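Long-range contacts in Exo-alpha-sialidase (Clostridium perfringens, PDB 2V72), which carries a calcium-binding family 32 carbohydrate-binding module that binds galactose and probably directs this large sialidase toxin to galactose-containing host glycans: residues S19-E24 / L51-S56; S30-G35 / A134-L139; S67-P72 / V108-F113; G79-Y84 / G100-N105; Y84-I89 / E120-T125. All coordinates share one frame; numbering follows the deposited sequence.

Contact 1: residues S19-E24 / L51-S56; sequences SATSEE and LPQSLS
Thr-21 and Gln-53 meet through their side-chain oxygens. Thr-21 OG1 donates to Gln-53 OE1 at 2.6 Å, approaching 29° out of the amide carbonyl plane. The same hydroxyl accepts from Ser-54 N at 3.1 Å, so one side chain serves both a backbone N-H and an amide oxygen. With chi1 at 56°, Thr-21 OG1 sits between its own backbone N and carbonyl carbon, the crowded position, and CG2 is left to touch Ser-54 OG at 3.5 Å. Ser-22 CB also packs on Gln-53 OE1. The other end of the Gln-53 amide, NE2, is bonded to Ala-50 O.

Backbone pairing lies behind this group. Thr-21 N donates to Ser-54 O at 3.2 Å. Further along, Ser-19 and Ser-56 form an antiparallel hydrogen-bonded pair, with Ser-56 N to Ser-19 O at 2.7 Å. Between this pair and the Thr-21 N bond, Ala-20 faces Leu-55 in a non-hydrogen-bonded pair, and Leu-55 CD1 lies 3.4 Å from Ser-19 O.

Ser-22 OG turns to Asp-49 and to Lys-44 N. Strand 17-20 is an outermost strand of its five-stranded antiparallel sheet. Strand 53-59 lies between it and strand 121-129, and Ala-20 and Leu-55 both pack on Trp-41.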
# COMPACT_ATOMS: atom_id res chain seq x y z
N SER A 19 5.05 -7.01 -3.64
CA SER A 19 6.28 -7.37 -2.97
C SER A 19 6.34 -6.60 -1.66
O SER A 19 5.87 -5.47 -1.60
CB SER A 19 7.47 -6.99 -3.85
OG SER A 19 8.67 -7.55 -3.36
N ALA A 20 6.90 -7.20 -0.61
CA ALA A 20 7.11 -6.49 0.65
C ALA A 20 8.43 -6.86 1.33
O ALA A 20 8.96 -7.95 1.12
CB ALA A 20 5.95 -6.73 1.59
N THR A 21 8.95 -5.94 2.14
CA THR A 21 10.23 -6.12 2.82
C THR A 21 10.06 -6.99 4.07
O THR A 21 11.04 -7.54 4.60
CB THR A 21 10.83 -4.75 3.22
OG1 THR A 21 9.89 -4.03 4.03
CG2 THR A 21 11.17 -3.93 1.99
N SER A 22 8.81 -7.09 4.53
CA SER A 22 8.41 -7.95 5.64
C SER A 22 7.01 -8.47 5.41
O SER A 22 6.09 -7.70 5.08
CB SER A 22 8.45 -7.19 6.96
OG SER A 22 8.11 -8.05 8.03
N GLU A 23 6.84 -9.78 5.57
CA GLU A 23 5.53 -10.40 5.43
C GLU A 23 5.41 -11.66 6.26
O GLU A 23 6.30 -12.53 6.25
CB GLU A 23 5.14 -10.62 3.95
CG GLU A 23 6.06 -11.53 3.12
CD GLU A 23 6.08 -11.17 1.64
OE1 GLU A 23 5.02 -11.13 0.99
OE2 GLU A 23 7.19 -10.94 1.10
N GLU A 24 4.31 -11.74 7.01
CA GLU A 24 3.91 -12.96 7.67
C GLU A 24 3.54 -13.96 6.60
O GLU A 24 2.93 -13.58 5.59
CB GLU A 24 2.72 -12.69 8.61
CG GLU A 24 2.25 -13.90 9.41
CD GLU A 24 3.34 -14.53 10.27
OE1 GLU A 24 4.11 -13.79 10.94
OE2 GLU A 24 3.43 -15.77 10.29
N LEU A 51 9.63 -1.31 12.08
CA LEU A 51 9.35 -0.28 11.07
C LEU A 51 10.52 0.72 10.94
O LEU A 51 11.30 0.89 11.88
CB LEU A 51 8.04 0.46 11.38
CG LEU A 51 6.77 -0.40 11.55
CD1 LEU A 51 5.65 0.41 12.18
CD2 LEU A 51 6.32 -1.04 10.23
N PRO A 52 10.66 1.37 9.76
CA PRO A 52 9.85 1.25 8.55
C PRO A 52 9.96 -0.07 7.79
O PRO A 52 11.04 -0.66 7.68
CB PRO A 52 10.33 2.41 7.67
CG PRO A 52 11.68 2.73 8.15
CD PRO A 52 11.72 2.38 9.61
N GLN A 53 8.81 -0.53 7.30
CA GLN A 53 8.74 -1.62 6.33
C GLN A 53 7.82 -1.11 5.23
O GLN A 53 7.06 -0.17 5.45
CB GLN A 53 8.19 -2.91 6.95
CG GLN A 53 9.03 -3.50 8.09
CD GLN A 53 10.39 -4.04 7.64
OE1 GLN A 53 10.54 -4.55 6.53
NE2 GLN A 53 11.38 -3.93 8.52
N SER A 54 7.88 -1.73 4.05
CA SER A 54 7.17 -1.21 2.89
C SER A 54 6.53 -2.30 2.04
O SER A 54 6.91 -3.46 2.13
CB SER A 54 8.11 -0.38 2.03
OG SER A 54 9.12 -1.19 1.47
N LEU A 55 5.55 -1.89 1.23
CA LEU A 55 4.91 -2.76 0.25
C LEU A 55 5.05 -2.10 -1.11
O LEU A 55 4.65 -0.94 -1.28
CB LEU A 55 3.43 -2.97 0.59
CG LEU A 55 2.48 -3.56 -0.46
CD1 LEU A 55 2.65 -5.06 -0.60
CD2 LEU A 55 1.02 -3.22 -0.15
N SER A 56 5.66 -2.80 -2.05
CA SER A 56 5.80 -2.29 -3.41
C SER A 56 4.81 -3.01 -4.28
O SER A 56 4.67 -4.23 -4.20
CB SER A 56 7.22 -2.48 -3.95
OG SER A 56 8.17 -1.83 -3.13

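Contact 2: residues S30-G35 / A134-L139; sequences SSAIDG and ASIAEL. With CA (calcium ion), chain B.
The carboxylates of Asp-34 and Glu-138 meet at a calcium ion, their planes only 19° apart although the side chains cross at about a right angle. Asp-34 OD1 binds the metal at 2.3 Å and Glu-138 OE2 at 2.4 Å. These two oxygens lie 2.8 Å apart, Asp-34 OD1 from Glu-138 OE2. The shared cation probably offsets their repulsion. The bend at chi2 (-59°) turns Glu-138 CD back toward the 30-35 loop. There its carboxylate takes weak hydrogen bonds, Gly-35 N to OE1 and Asp-34 N to OE2. Glu-138 OE1 is also bonded to Gln-13 NE2.

Two backbone carbonyls join the site, Ser-31 O and Ala-137 O, each 2.3 Å from the calcium. Asn-36 and Thr-39 complete it. Ala-137 and Glu-138 both face Thr-71 in a classic beta bulge, so the metal site is built where strand 135-142 is interrupted. It joins that strand of the F5/8 type C beta-sandwich to a loop about a hundred residues earlier in the chain.

Outside the metal shell, Leu-139 N donates to Ala-32 O at 2.8 Å. Apolar packing adds to this bond: Ala-32 CB meets Ile-136 CG2 at 4.3 Å, and both residues touch Trp-41.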
# COMPACT_ATOMS: atom_id res chain seq x y z
N SER A 30 0.97 -10.24 -1.78
CA SER A 30 -0.02 -10.52 -2.82
C SER A 30 -1.46 -10.45 -2.32
O SER A 30 -2.40 -10.23 -3.09
CB SER A 30 0.24 -11.90 -3.43
OG SER A 30 0.09 -12.92 -2.45
N SER A 31 -1.63 -10.63 -1.01
CA SER A 31 -2.93 -10.57 -0.39
C SER A 31 -3.44 -9.14 -0.26
O SER A 31 -4.60 -8.93 0.07
CB SER A 31 -2.91 -11.27 0.96
OG SER A 31 -2.94 -12.67 0.77
N ALA A 32 -2.57 -8.16 -0.52
CA ALA A 32 -2.97 -6.75 -0.55
C ALA A 32 -3.68 -6.38 -1.86
O ALA A 32 -4.35 -5.35 -1.93
CB ALA A 32 -1.76 -5.86 -0.34
N ILE A 33 -3.54 -7.23 -2.87
CA ILE A 33 -4.05 -6.94 -4.22
C ILE A 33 -4.90 -8.07 -4.82
O ILE A 33 -4.87 -8.30 -6.03
CB ILE A 33 -2.90 -6.54 -5.20
CG1 ILE A 33 -1.77 -7.59 -5.20
CG2 ILE A 33 -2.35 -5.16 -4.83
CD1 ILE A 33 -0.86 -7.54 -6.43
N ASP A 34 -5.67 -8.76 -3.98
CA ASP A 34 -6.46 -9.92 -4.43
C ASP A 34 -7.96 -9.67 -4.47
O ASP A 34 -8.75 -10.59 -4.69
CB ASP A 34 -6.14 -11.17 -3.59
CG ASP A 34 -6.51 -11.01 -2.11
OD1 ASP A 34 -6.82 -9.88 -1.66
OD2 ASP A 34 -6.49 -12.03 -1.39
N GLY A 35 -8.36 -8.42 -4.24
CA GLY A 35 -9.77 -8.02 -4.32
C GLY A 35 -10.64 -8.53 -3.19
O GLY A 35 -11.86 -8.46 -3.28
N ALA A 134 2.60 -3.26 10.25
CA ALA A 134 1.97 -2.63 9.10
C ALA A 134 1.08 -3.68 8.45
O ALA A 134 1.53 -4.82 8.23
CB ALA A 134 3.03 -2.14 8.11
N SER A 135 -0.16 -3.30 8.17
CA SER A 135 -1.10 -4.14 7.43
C SER A 135 -1.91 -3.33 6.42
O SER A 135 -2.20 -2.15 6.64
CB SER A 135 -2.03 -4.91 8.38
OG SER A 135 -2.75 -4.06 9.26
N ILE A 136 -2.22 -3.97 5.29
CA ILE A 136 -3.07 -3.43 4.24
C ILE A 136 -3.86 -4.62 3.70
O ILE A 136 -3.28 -5.59 3.22
CB ILE A 136 -2.26 -2.76 3.08
CG1 ILE A 136 -1.60 -1.45 3.54
CG2 ILE A 136 -3.17 -2.48 1.88
CD1 ILE A 136 -0.60 -0.87 2.54
N ALA A 137 -5.19 -4.54 3.79
CA ALA A 137 -6.04 -5.62 3.29
C ALA A 137 -6.29 -5.50 1.79
O ALA A 137 -6.35 -6.52 1.10
CB ALA A 137 -7.37 -5.67 4.08
N GLU A 138 -6.41 -4.27 1.30
CA GLU A 138 -6.57 -4.01 -0.14
C GLU A 138 -5.90 -2.70 -0.58
O GLU A 138 -5.92 -1.71 0.14
CB GLU A 138 -8.05 -3.98 -0.54
CG GLU A 138 -8.68 -5.33 -0.80
CD GLU A 138 -7.99 -6.11 -1.88
OE1 GLU A 138 -7.98 -5.66 -3.05
OE2 GLU A 138 -7.45 -7.19 -1.57
N LEU A 139 -5.31 -2.74 -1.77
CA LEU A 139 -4.70 -1.57 -2.37
C LEU A 139 -5.17 -1.44 -3.82
O LEU A 139 -5.02 -2.37 -4.61
CB LEU A 139 -3.17 -1.64 -2.30
CG LEU A 139 -2.51 -0.32 -2.71
CD1 LEU A 139 -1.39 0.05 -1.77
CD2 LEU A 139 -2.05 -0.33 -4.17
CA CA B . -6.88 -8.62 0.28

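Contact 3: residues S67-P72 / V108-F113; sequences SIAITP and VKTVTF
Lys-109 O accepts from Ile-70 N at 2.8 Å. The bond is almost straight, with 173° at the hydrogen, and lies in the carbonyl plane. Ile-70 CD1 also touches Lys-109 O, at 3.3 Å. The return bond, Lys-109 N to Ile-70 O, is just as straight, but its donor is tilted out of the carbonyl plane. Ile-68 and Val-111 make a second pair of bonds, the shorter being Ile-68 N to Val-111 O at 2.8 Å.

The two strands therefore form a regular antiparallel ladder. Ile-68 with Val-111 and Ile-70 with Lys-109 are hydrogen-bonded pairs, while Ser-67 with Thr-112 and Ala-69 with Thr-110 are not. In the beta-sandwich of the F5/8 type C domain, strand 62-71 is the inner partner here. It has strand 109-113 along one edge and strand 135-142 along the other.

The face with the isoleucines looks into the sandwich. Ile-68 CD1 comes to the edge of the Phe-113 ring, in its plane, at 3.7 Å from CE1. Ile-70 and Val-111 both touch Trp-102, and Ile-70 also meets Ile-136.

Lys-109 starts from this face but bends at chi2 (-90°) and beyond. Its NZ passes Pro-72 CG at 3.7 Å and is bonded to Asn-105 O. The Pro-72 ring and the lysine chain cross at about a right angle.

Ser-67, Ala-69, Thr-110 and Thr-112 point to the other face. Thr-112 OG1 lies 3.7 Å from Ser-67 CB, while Ser-67 OG is bonded to Glu-8. Near the end of the ladder Val-108 CG1 packs on Ala-69 CB at 3.9 Å, and its CG2 meets Thr-71 OG1.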
# COMPACT_ATOMS: atom_id res chain seq x y z
N SER A 67 -5.19 8.65 -8.15
CA SER A 67 -5.47 8.33 -6.74
C SER A 67 -5.11 6.91 -6.32
O SER A 67 -4.93 6.02 -7.16
CB SER A 67 -6.93 8.63 -6.36
OG SER A 67 -7.82 7.70 -6.96
N ILE A 68 -5.00 6.72 -5.01
CA ILE A 68 -4.71 5.42 -4.40
C ILE A 68 -5.62 5.22 -3.18
O ILE A 68 -5.71 6.11 -2.33
CB ILE A 68 -3.21 5.31 -3.99
CG1 ILE A 68 -2.29 5.46 -5.22
CG2 ILE A 68 -2.92 3.98 -3.29
CD1 ILE A 68 -0.93 6.03 -4.92
N ALA A 69 -6.29 4.08 -3.12
CA ALA A 69 -7.11 3.73 -1.96
C ALA A 69 -6.46 2.62 -1.14
O ALA A 69 -6.24 1.51 -1.63
CB ALA A 69 -8.53 3.35 -2.38
N ILE A 70 -6.15 2.95 0.11
CA ILE A 70 -5.51 2.02 1.05
C ILE A 70 -6.54 1.54 2.07
O ILE A 70 -6.92 2.27 2.99
CB ILE A 70 -4.30 2.68 1.77
CG1 ILE A 70 -3.27 3.20 0.75
CG2 ILE A 70 -3.66 1.71 2.76
CD1 ILE A 70 -3.52 4.64 0.28
N THR A 71 -6.99 0.30 1.88
CA THR A 71 -7.99 -0.34 2.74
C THR A 71 -7.32 -1.06 3.91
O THR A 71 -6.59 -2.04 3.71
CB THR A 71 -8.83 -1.34 1.94
OG1 THR A 71 -9.33 -0.72 0.75
CG2 THR A 71 -10.00 -1.89 2.78
N PRO A 72 -7.55 -0.58 5.15
CA PRO A 72 -7.05 -1.26 6.33
C PRO A 72 -7.73 -2.61 6.56
O PRO A 72 -8.71 -2.95 5.88
CB PRO A 72 -7.41 -0.29 7.47
CG PRO A 72 -7.70 1.00 6.82
CD PRO A 72 -8.28 0.65 5.51
N VAL A 108 -11.13 3.36 4.80
CA VAL A 108 -10.26 3.50 3.64
C VAL A 108 -9.54 4.84 3.71
O VAL A 108 -10.14 5.87 4.06
CB VAL A 108 -11.05 3.33 2.32
CG1 VAL A 108 -10.16 3.60 1.11
CG2 VAL A 108 -11.61 1.92 2.21
N LYS A 109 -8.25 4.82 3.42
CA LYS A 109 -7.46 6.03 3.35
C LYS A 109 -7.17 6.30 1.89
O LYS A 109 -6.64 5.44 1.18
CB LYS A 109 -6.16 5.87 4.15
CG LYS A 109 -6.33 5.21 5.53
CD LYS A 109 -6.61 6.23 6.63
CE LYS A 109 -7.57 5.69 7.73
NZ LYS A 109 -7.25 4.34 8.29
N THR A 110 -7.56 7.49 1.42
CA THR A 110 -7.32 7.88 0.03
C THR A 110 -6.17 8.89 -0.09
O THR A 110 -5.93 9.70 0.81
CB THR A 110 -8.58 8.46 -0.66
OG1 THR A 110 -9.13 9.52 0.13
CG2 THR A 110 -9.64 7.38 -0.89
N VAL A 111 -5.47 8.79 -1.21
CA VAL A 111 -4.44 9.75 -1.59
C VAL A 111 -4.73 10.14 -3.03
O VAL A 111 -4.79 9.29 -3.92
CB VAL A 111 -3.01 9.16 -1.44
CG1 VAL A 111 -1.98 10.08 -2.08
CG2 VAL A 111 -2.68 8.93 0.03
N THR A 112 -4.92 11.44 -3.25
CA THR A 112 -5.26 11.92 -4.59
C THR A 112 -4.19 12.85 -5.13
O THR A 112 -3.61 13.65 -4.40
CB THR A 112 -6.67 12.56 -4.62
OG1 THR A 112 -7.64 11.59 -4.20
CG2 THR A 112 -7.03 13.05 -6.03
N PHE A 113 -3.91 12.71 -6.42
CA PHE A 113 -2.97 13.57 -7.11
C PHE A 113 -3.72 14.44 -8.12
O PHE A 113 -4.13 13.96 -9.18
CB PHE A 113 -1.88 12.73 -7.80
CG PHE A 113 -1.16 11.79 -6.88
CD1 PHE A 113 -1.49 10.43 -6.86
CD2 PHE A 113 -0.16 12.24 -6.03
CE1 PHE A 113 -0.83 9.55 -6.01
CE2 PHE A 113 0.50 11.37 -5.17
CZ PHE A 113 0.17 10.03 -5.16

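Contact 4: residues G79-Y84 / G100-N105; sequences GFITKY and GTWEEN
Tyr-84 and Trp-102 form an offset stack. The Tyr-84 ring and the six-membered ring of Trp-102 have centroids 3.9 Å apart and planes at 18°. Tyr-84 CD2 sits over the centre of the indole face, and Tyr-84 CE2 comes within 3.3 Å of Trp-102 NE1. Tyr-84 CG lies between its backbone N and carbonyl carbon (chi1 68°), and from there the ring reaches the indole. The opposite tyrosine face is covered by the Gly-100 backbone, with a CH-pi contact from Gly-100 CA.

Asn-105 O lies over the centre of the Phe-80 ring, 3.6 Å above the plane.

Hydrogen bonds, one from a side chain, tie the segments together. Thr-82 O accepts from Trp-102 N at 2.7 Å and from Thr-101 OG1 at 3.0 Å, which reach it from opposite faces of its plane. Tyr-84 and Gly-100 are an antiparallel hydrogen-bonded pair. A water bridges Ile-81 O and Glu-103 O.

Apolar contact is added by Ile-81 CB, 4.0 Å from Trp-102 CE3.

Thr-82 and Lys-83 both face Gln-128 of strand 121-129 in a classic beta bulge. Trp-102 extends from the end of strand 93-101 to Lys-109 and Val-111 of strand 109-113, linking the two sheets of the sandwich.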
# COMPACT_ATOMS: atom_id res chain seq x y z
N GLY A 79 -1.27 -2.99 12.97
CA GLY A 79 -0.72 -2.59 11.68
C GLY A 79 -1.46 -1.47 10.96
O GLY A 79 -1.12 -1.16 9.82
N PHE A 80 -2.47 -0.89 11.61
CA PHE A 80 -3.05 0.35 11.11
C PHE A 80 -1.85 1.28 10.93
O PHE A 80 -1.18 1.61 11.91
CB PHE A 80 -4.03 0.98 12.12
CG PHE A 80 -5.42 0.38 12.13
CD1 PHE A 80 -6.32 0.75 13.13
CD2 PHE A 80 -5.83 -0.53 11.17
CE1 PHE A 80 -7.62 0.22 13.17
CE2 PHE A 80 -7.13 -1.07 11.20
CZ PHE A 80 -8.02 -0.69 12.20
N ILE A 81 -1.56 1.66 9.69
CA ILE A 81 -0.44 2.56 9.43
C ILE A 81 -0.84 3.98 9.82
O ILE A 81 -1.88 4.48 9.37
CB ILE A 81 0.03 2.49 7.95
CG1 ILE A 81 0.40 1.04 7.58
CG2 ILE A 81 1.20 3.46 7.72
CD1 ILE A 81 0.62 0.78 6.11
N THR A 82 -0.02 4.61 10.66
CA THR A 82 -0.30 5.96 11.16
C THR A 82 0.57 7.05 10.52
O THR A 82 0.16 8.20 10.43
CB THR A 82 -0.14 6.05 12.69
OG1 THR A 82 1.21 5.75 13.05
CG2 THR A 82 -1.10 5.10 13.41
N LYS A 83 1.78 6.68 10.10
CA LYS A 83 2.70 7.60 9.43
C LYS A 83 3.29 6.89 8.21
O LYS A 83 3.79 5.75 8.31
CB LYS A 83 3.80 8.06 10.39
CG LYS A 83 4.44 9.40 10.03
CD LYS A 83 5.63 9.73 10.92
CE LYS A 83 6.29 11.02 10.46
NZ LYS A 83 7.78 11.03 10.64
N TYR A 84 3.24 7.55 7.06
CA TYR A 84 3.54 6.91 5.78
C TYR A 84 4.34 7.80 4.81
O TYR A 84 4.44 9.02 4.99
CB TYR A 84 2.23 6.46 5.10
CG TYR A 84 1.35 7.62 4.64
CD1 TYR A 84 1.46 8.13 3.35
CD2 TYR A 84 0.43 8.20 5.51
CE1 TYR A 84 0.67 9.20 2.93
CE2 TYR A 84 -0.36 9.26 5.11
CZ TYR A 84 -0.24 9.76 3.82
OH TYR A 84 -1.03 10.81 3.44
N GLY A 100 2.53 11.68 5.00
CA GLY A 100 1.71 12.28 6.04
C GLY A 100 1.39 11.35 7.19
O GLY A 100 2.17 10.45 7.53
N THR A 101 0.23 11.58 7.79
CA THR A 101 -0.27 10.82 8.92
C THR A 101 -1.68 10.31 8.63
O THR A 101 -2.48 11.01 8.02
CB THR A 101 -0.18 11.66 10.23
OG1 THR A 101 0.78 11.07 11.12
CG2 THR A 101 -1.51 11.76 10.96
N TRP A 102 -1.96 9.08 9.05
CA TRP A 102 -3.30 8.52 8.97
C TRP A 102 -3.86 8.25 10.37
O TRP A 102 -3.11 7.90 11.29
CB TRP A 102 -3.32 7.23 8.15
CG TRP A 102 -3.23 7.42 6.67
CD1 TRP A 102 -3.73 8.47 5.93
CD2 TRP A 102 -2.63 6.52 5.72
NE1 TRP A 102 -3.46 8.28 4.60
CE2 TRP A 102 -2.79 7.10 4.44
CE3 TRP A 102 -1.97 5.29 5.84
CZ2 TRP A 102 -2.31 6.48 3.27
CZ3 TRP A 102 -1.50 4.67 4.68
CH2 TRP A 102 -1.66 5.28 3.41
N GLU A 103 -5.18 8.40 10.50
CA GLU A 103 -5.90 8.11 11.74
C GLU A 103 -5.87 6.62 12.09
O GLU A 103 -5.69 5.77 11.21
CB GLU A 103 -7.36 8.55 11.61
CG GLU A 103 -7.70 9.90 12.21
CD GLU A 103 -9.20 10.18 12.15
OE1 GLU A 103 -9.66 10.64 11.08
OE2 GLU A 103 -9.91 9.94 13.15
N GLU A 104 -6.08 6.32 13.37
CA GLU A 104 -6.20 4.95 13.87
C GLU A 104 -7.60 4.37 13.77
O GLU A 104 -8.30 4.21 14.79
CB GLU A 104 -5.76 4.90 15.32
CG GLU A 104 -4.30 4.60 15.52
CD GLU A 104 -3.98 4.37 16.96
OE1 GLU A 104 -4.55 3.41 17.55
OE2 GLU A 104 -3.17 5.14 17.52
N ASN A 105 -8.01 4.02 12.56
CA ASN A 105 -9.30 3.39 12.33
C ASN A 105 -9.24 2.56 11.06
O ASN A 105 -8.24 2.58 10.36
CB ASN A 105 -10.43 4.44 12.29
CG ASN A 105 -10.23 5.49 11.21
OD1 ASN A 105 -10.01 5.16 10.04
ND2 ASN A 105 -10.31 6.76 11.59
O HOH W 1 -4.26 3.57 10.11

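Contact 5: residues Y84-I89 / E120-T125; sequences YEIHAI and EEIKIT
Ile-86 packs against Ile-122 and Ile-124 on the buried face of this strand pair. Its CG2 methyl meets Ile-122 CG2 at 3.6 Å, and its CG1 meets Ile-124 CD1 at 3.7 Å. All three side chains lie side by side and point the same way. Ile-124 CD1 reaches Ile-86 because chi2 (-54°) folds it back from the extended form. Behind this face Ile-122 meets Val-141 and Ile-124 meets Leu-139, both in strand 135-142 of the other sheet.

The other face carries Glu-85, His-87, Ile-89, Glu-121, Lys-123 and Thr-125, all partly exposed. Here polar groups are joined by water. One water donates to Lys-123 O and is hydrogen-bonded to His-87 ND1 and to Thr-125 OG1. It lies in the plane of the imidazole, 2.6 Å from His-87 ND1. Lys-123 runs out extended, and Glu-121 OE2 is bonded to Asn-58. Ile-89 is the apolar exception, its CB resting 3.9 Å from Glu-121 CB.

Backbone bonds join the strands along their length, as from Thr-125 N to Glu-85 O at 3.0 Å. At the far end Glu-120 and Glu-121 both face Ile-89 in a classic beta bulge. Ile-89 O takes a bond of 2.8 Å from Glu-120 N and a weak one from Glu-121 N.

Two charges may act on His-87. Glu-85 OE1 lies at the ring edge, in its plane and nearest CE1, and might favour a protonated ring, whereas Lys-123 NZ, 6.1 Å from His-87 ND1, might oppose it; the charge of the histidine itself is not seen.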
# COMPACT_ATOMS: atom_id res chain seq x y z
N TYR A 84 3.24 7.55 7.06
CA TYR A 84 3.54 6.91 5.78
C TYR A 84 4.34 7.80 4.81
O TYR A 84 4.44 9.02 4.99
CB TYR A 84 2.23 6.46 5.10
CG TYR A 84 1.35 7.62 4.64
CD1 TYR A 84 1.46 8.13 3.35
CD2 TYR A 84 0.43 8.20 5.51
CE1 TYR A 84 0.67 9.20 2.93
CE2 TYR A 84 -0.36 9.26 5.11
CZ TYR A 84 -0.24 9.76 3.82
OH TYR A 84 -1.03 10.81 3.44
N GLU A 85 4.91 7.15 3.79
CA GLU A 85 5.47 7.81 2.61
C GLU A 85 5.01 7.02 1.41
O GLU A 85 4.84 5.80 1.49
CB GLU A 85 6.99 7.77 2.64
CG GLU A 85 7.69 8.78 3.54
CD GLU A 85 9.21 8.59 3.54
OE1 GLU A 85 9.70 7.61 2.92
OE2 GLU A 85 9.93 9.41 4.15
N ILE A 86 4.81 7.70 0.29
CA ILE A 86 4.51 7.05 -0.97
C ILE A 86 5.51 7.51 -2.04
O ILE A 86 5.68 8.71 -2.27
CB ILE A 86 3.04 7.31 -1.43
CG1 ILE A 86 2.04 6.87 -0.34
CG2 ILE A 86 2.75 6.63 -2.77
CD1 ILE A 86 0.57 6.89 -0.77
N HIS A 87 6.19 6.55 -2.67
CA HIS A 87 7.13 6.83 -3.75
C HIS A 87 6.62 6.17 -5.01
O HIS A 87 5.98 5.12 -4.95
CB HIS A 87 8.51 6.24 -3.46
CG HIS A 87 9.21 6.84 -2.29
ND1 HIS A 87 8.87 6.54 -0.98
CD2 HIS A 87 10.26 7.70 -2.21
CE1 HIS A 87 9.67 7.20 -0.16
NE2 HIS A 87 10.52 7.91 -0.88
N ALA A 88 6.89 6.81 -6.15
CA ALA A 88 6.54 6.24 -7.44
C ALA A 88 7.81 5.92 -8.22
O ALA A 88 8.81 6.63 -8.09
CB ALA A 88 5.66 7.20 -8.23
N ILE A 89 7.77 4.86 -9.01
CA ILE A 89 8.91 4.48 -9.84
C ILE A 89 8.52 4.63 -11.30
O ILE A 89 7.57 3.99 -11.77
CB ILE A 89 9.41 3.03 -9.52
CG1 ILE A 89 9.94 2.92 -8.08
CG2 ILE A 89 10.51 2.59 -10.49
CD1 ILE A 89 8.90 2.52 -7.05
N GLU A 120 5.15 3.32 -12.98
CA GLU A 120 5.05 1.89 -13.31
C GLU A 120 4.92 1.05 -12.04
O GLU A 120 4.52 -0.12 -12.08
CB GLU A 120 6.30 1.39 -14.06
CG GLU A 120 7.16 2.46 -14.73
CD GLU A 120 8.63 2.05 -14.77
OE1 GLU A 120 9.46 2.74 -14.12
OE2 GLU A 120 8.96 1.03 -15.41
N GLU A 121 5.28 1.66 -10.91
CA GLU A 121 5.31 0.98 -9.62
C GLU A 121 5.09 1.99 -8.50
O GLU A 121 5.48 3.15 -8.63
CB GLU A 121 6.66 0.27 -9.45
CG GLU A 121 6.71 -0.74 -8.30
CD GLU A 121 7.95 -1.62 -8.33
OE1 GLU A 121 8.72 -1.58 -7.35
OE2 GLU A 121 8.15 -2.34 -9.33
N ILE A 122 4.46 1.55 -7.42
CA ILE A 122 4.22 2.39 -6.24
C ILE A 122 4.69 1.68 -4.97
O ILE A 122 4.54 0.47 -4.84
CB ILE A 122 2.73 2.75 -6.07
CG1 ILE A 122 2.20 3.41 -7.34
CG2 ILE A 122 2.52 3.68 -4.88
CD1 ILE A 122 0.70 3.38 -7.45
N LYS A 123 5.25 2.44 -4.05
CA LYS A 123 5.75 1.89 -2.80
C LYS A 123 5.14 2.61 -1.62
O LYS A 123 5.30 3.83 -1.45
CB LYS A 123 7.28 2.04 -2.77
CG LYS A 123 7.98 1.25 -1.68
CD LYS A 123 9.41 1.75 -1.55
CE LYS A 123 10.33 0.70 -0.96
NZ LYS A 123 11.74 1.20 -0.91
N ILE A 124 4.42 1.86 -0.79
CA ILE A 124 3.89 2.39 0.46
C ILE A 124 4.80 1.98 1.61
O ILE A 124 4.95 0.79 1.89
CB ILE A 124 2.44 1.90 0.76
CG1 ILE A 124 1.56 1.93 -0.50
CG2 ILE A 124 1.84 2.68 1.94
CD1 ILE A 124 1.50 3.28 -1.22
N THR A 125 5.39 2.98 2.26
CA THR A 125 6.27 2.76 3.40
C THR A 125 5.54 3.12 4.68
O THR A 125 5.01 4.22 4.82
CB THR A 125 7.58 3.58 3.27
OG1 THR A 125 8.30 3.15 2.10
CG2 THR A 125 8.48 3.40 4.50
O HOH W 2 7.55 4.65 0.18

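Contacts 1, 4 and 5 share one antiparallel sheet, and contacts 2 and 3 reach the other. Contacts 1 and 5 are joined directly, Leu-55 N lying 2.8 Å from Ile-124 O. Contacts 4 and 5 share Tyr-84. Leu-55 CD2 packs on Ala-32 CB at 3.8 Å and, across the sandwich, on Ile-136 CD1, linking contact 1 to contact 2. Ile-70 CD1 meets Trp-102 CH2 at 3.7 Å, linking contact 3 to contact 4. Contact 2 holds the calcium, and Thr-71 of contact 3 pairs with its bulge. None holds a galactose-pocket residue. The side chains of Ala-137 and Phe-80 are each about 10 Å from the sugar, and that of Ser-22 about 11 Å.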